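Local coordinates for fat acid-binding protein (Eubacterium ventriosum, PDB 3NYI) that probably binds fatty acids such as stearic acid, as a member of the DegV family, at residues C89-T94 against G98-A103. Residues are numbered along the deposited sequence; the frame is centred on the assembly and turned at random.
Sequences CFTITT and GSYNSA
Ser99, in the first turn of helix 99-113, rests its CB against Ile92 CG2 at 3.9 Å. With OG anti to the backbone N (chi1 179°), its hydroxyl passes beside Thr91 CB and hydrogen-bonds to Tyr73 and Asp10. Tyr100 follows and meets two threonines. Thr91 OG1 sits 3.2 Å from Tyr100 CB, near the ring plane at its edge, while Thr94 CG2 runs alongside and comes within 3.4 Å of CD2 of the Tyr100 ring. Thr91 OG1 also donates to the carbonyl of Ile92 (OG1 to O 3.1 Å), reaching that oxygen 33° off the carbonyl plane. Ile92 O lies 2.7 Å from a water that also accepts the N-H of Tyr100, bridging Ile92 to the helix start. At Thr91, a valine would lack OG1 and would probably leave Ile92 O without its side-chain donor. One turn on, Ala103 CB packs 4.3 Å from Thr91 CG2 and also faces Cys89 SG. Strand 89-91 and helix 99-103 run nearly antiparallel, at 153°. Strand 87-91 and helix 99-113 form the first half of a beta-alpha-beta crossover completed by parallel strand 119-123, and Ile92, just past Thr91, has its side chain about 4 Å from the bound stearic acid.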
ATOM      1  N   CYS A  89      -0.994  -5.879  13.842  1.00 28.84           N
ATOM      2  CA  CYS A  89      -0.059  -5.867  12.726  1.00 24.34           C
ATOM      3  C   CYS A  89      -0.758  -5.981  11.366  1.00 24.69           C
ATOM      4  O   CYS A  89      -1.464  -6.956  11.119  1.00 27.21           O
ATOM      5  CB  CYS A  89       0.939  -7.018  12.907  1.00 33.44           C
ATOM      6  SG  CYS A  89       2.138  -7.168  11.579  1.00 28.95           S
ATOM      7  N   PHE A  90      -0.548  -4.991  10.491  1.00 22.23           N
ATOM      8  CA  PHE A  90      -1.132  -4.994   9.139  1.00 23.90           C
ATOM      9  C   PHE A  90      -0.105  -5.409   8.089  1.00 24.16           C
ATOM     10  O   PHE A  90       1.052  -5.005   8.144  1.00 23.48           O
ATOM     11  CB  PHE A  90      -1.630  -3.599   8.760  1.00 22.69           C
ATOM     12  CG  PHE A  90      -2.742  -3.101   9.614  1.00 22.89           C
ATOM     13  CD1 PHE A  90      -4.060  -3.216   9.187  1.00 31.84           C
ATOM     14  CD2 PHE A  90      -2.481  -2.501  10.841  1.00 21.24           C
ATOM     15  CE1 PHE A  90      -5.102  -2.751   9.973  1.00 29.27           C
ATOM     16  CE2 PHE A  90      -3.515  -2.029  11.632  1.00 26.96           C
ATOM     17  CZ  PHE A  90      -4.830  -2.156  11.199  1.00 25.36           C
ATOM     18  N   THR A  91      -0.536  -6.197   7.112  1.00 18.65           N
ATOM     19  CA  THR A  91       0.366  -6.595   6.046  1.00 17.83           C
ATOM     20  C   THR A  91      -0.268  -6.299   4.710  1.00 25.93           C
ATOM     21  O   THR A  91      -1.486  -6.096   4.608  1.00 22.84           O
ATOM     22  CB  THR A  91       0.689  -8.109   6.075  1.00 21.32           C
ATOM     23  OG1 THR A  91      -0.477  -8.853   5.709  1.00 22.85           O
ATOM     24  CG2 THR A  91       1.126  -8.540   7.454  1.00 24.94           C
ATOM     25  N   ILE A  92       0.575  -6.283   3.687  1.00 18.12           N
ATOM     26  CA  ILE A  92       0.111  -6.182   2.312  1.00 16.62           C
ATOM     27  C   ILE A  92      -0.839  -7.360   2.026  1.00 20.14           C
ATOM     28  O   ILE A  92      -0.754  -8.409   2.683  1.00 20.99           O
ATOM     29  CB  ILE A  92       1.333  -6.204   1.357  1.00 18.56           C
ATOM     30  CG1 ILE A  92       0.945  -5.779  -0.070  1.00 21.25           C
ATOM     31  CG2 ILE A  92       2.007  -7.604   1.371  1.00 20.25           C
ATOM     32  CD1 ILE A  92       2.171  -5.643  -1.034  1.00 19.17           C
ATOM     33  N   THR A  93      -1.742  -7.193   1.060  1.00 19.34           N
ATOM     34  CA  THR A  93      -2.652  -8.274   0.658  1.00 14.39           C
ATOM     35  C   THR A  93      -1.955  -9.623   0.451  1.00 17.34           C
ATOM     36  O   THR A  93      -0.894  -9.701  -0.164  1.00 20.38           O
ATOM     37  CB  THR A  93      -3.439  -7.928  -0.630  1.00 18.72           C
ATOM     38  OG1 THR A  93      -4.192  -9.073  -1.048  1.00 20.96           O
ATOM     39  CG2 THR A  93      -2.501  -7.513  -1.748  1.00 15.66           C
ATOM     40  N   THR A  94      -2.567 -10.687   0.967  1.00 16.12           N
ATOM     41  CA  THR A  94      -2.008 -12.030   0.836  1.00 18.04           C
ATOM     42  C   THR A  94      -1.943 -12.464  -0.612  1.00 23.66           C
ATOM     43  O   THR A  94      -1.231 -13.404  -0.943  1.00 21.69           O
ATOM     44  CB  THR A  94      -2.865 -13.084   1.559  1.00 28.09           C
ATOM     45  OG1 THR A  94      -4.237 -12.899   1.189  1.00 32.38           O
ATOM     46  CG2 THR A  94      -2.732 -12.948   3.043  1.00 24.92           C
ATOM     47  N   GLY A  98       3.659 -13.274   0.577  1.00 20.85           N
ATOM     48  CA  GLY A  98       3.536 -14.121   1.745  1.00 19.78           C
ATOM     49  C   GLY A  98       3.855 -13.398   3.049  1.00 18.35           C
ATOM     50  O   GLY A  98       3.998 -14.033   4.091  1.00 21.16           O
ATOM     51  N   SER A  99       3.936 -12.070   2.998  1.00 19.20           N
ATOM     52  CA  SER A  99       4.179 -11.267   4.196  1.00 17.93           C
ATOM     53  C   SER A  99       3.233 -11.612   5.353  1.00 22.68           C
ATOM     54  O   SER A  99       3.665 -11.801   6.488  1.00 20.80           O
ATOM     55  CB  SER A  99       4.099  -9.770   3.847  1.00 20.33           C
ATOM     56  OG  SER A  99       4.316  -8.971   4.993  1.00 25.50           O
ATOM     57  N   TYR A 100       1.930 -11.667   5.072  1.00 22.52           N
ATOM     58  CA  TYR A 100       0.950 -12.007   6.084  1.00 20.17           C
ATOM     59  C   TYR A 100       1.278 -13.333   6.757  1.00 23.40           C
ATOM     60  O   TYR A 100       1.209 -13.463   7.982  1.00 19.42           O
ATOM     61  CB  TYR A 100      -0.452 -12.076   5.442  1.00 20.02           C
ATOM     62  CG  TYR A 100      -1.530 -12.654   6.327  1.00 21.19           C
ATOM     63  CD1 TYR A 100      -2.181 -11.866   7.271  1.00 21.48           C
ATOM     64  CD2 TYR A 100      -1.935 -13.986   6.189  1.00 23.47           C
ATOM     65  CE1 TYR A 100      -3.179 -12.392   8.075  1.00 26.48           C
ATOM     66  CE2 TYR A 100      -2.937 -14.522   6.989  1.00 25.00           C
ATOM     67  CZ  TYR A 100      -3.553 -13.717   7.932  1.00 30.43           C
ATOM     68  OH  TYR A 100      -4.558 -14.229   8.721  1.00 28.48           O
ATOM     69  N   ASN A 101       1.627 -14.336   5.965  1.00 17.05           N
ATOM     70  CA  ASN A 101       1.877 -15.635   6.564  1.00 22.28           C
ATOM     71  C   ASN A 101       3.190 -15.709   7.351  1.00 20.80           C
ATOM     72  O   ASN A 101       3.313 -16.518   8.268  1.00 21.10           O
ATOM     73  CB  ASN A 101       1.742 -16.762   5.542  1.00 24.35           C
ATOM     74  CG  ASN A 101       0.290 -17.226   5.404  1.00 32.47           C
ATOM     75  OD1 ASN A 101      -0.298 -17.783   6.345  1.00 35.99           O
ATOM     76  ND2 ASN A 101      -0.298 -16.954   4.267  1.00 23.77           N
ATOM     77  N   SER A 102       4.150 -14.854   7.011  1.00 21.49           N
ATOM     78  CA  SER A 102       5.337 -14.724   7.868  1.00 23.83           C
ATOM     79  C   SER A 102       4.936 -14.175   9.221  1.00 18.44           C
ATOM     80  O   SER A 102       5.407 -14.636  10.261  1.00 20.76           O
ATOM     81  CB  SER A 102       6.397 -13.814   7.242  1.00 28.12           C
ATOM     82  OG  SER A 102       6.875 -14.381   6.050  1.00 37.81           O
ATOM     83  N   ALA A 103       4.031 -13.194   9.220  1.00 22.92           N
ATOM     84  CA  ALA A 103       3.614 -12.593  10.478  1.00 21.36           C
ATOM     85  C   ALA A 103       2.808 -13.585  11.315  1.00 19.22           C
ATOM     86  O   ALA A 103       2.894 -13.591  12.539  1.00 24.09           O
ATOM     87  CB  ALA A 103       2.796 -11.299  10.229  1.00 19.86           C
TER
HETATM   88  O   HOH W   1       0.789 -10.622   2.634  1.00 20.47           O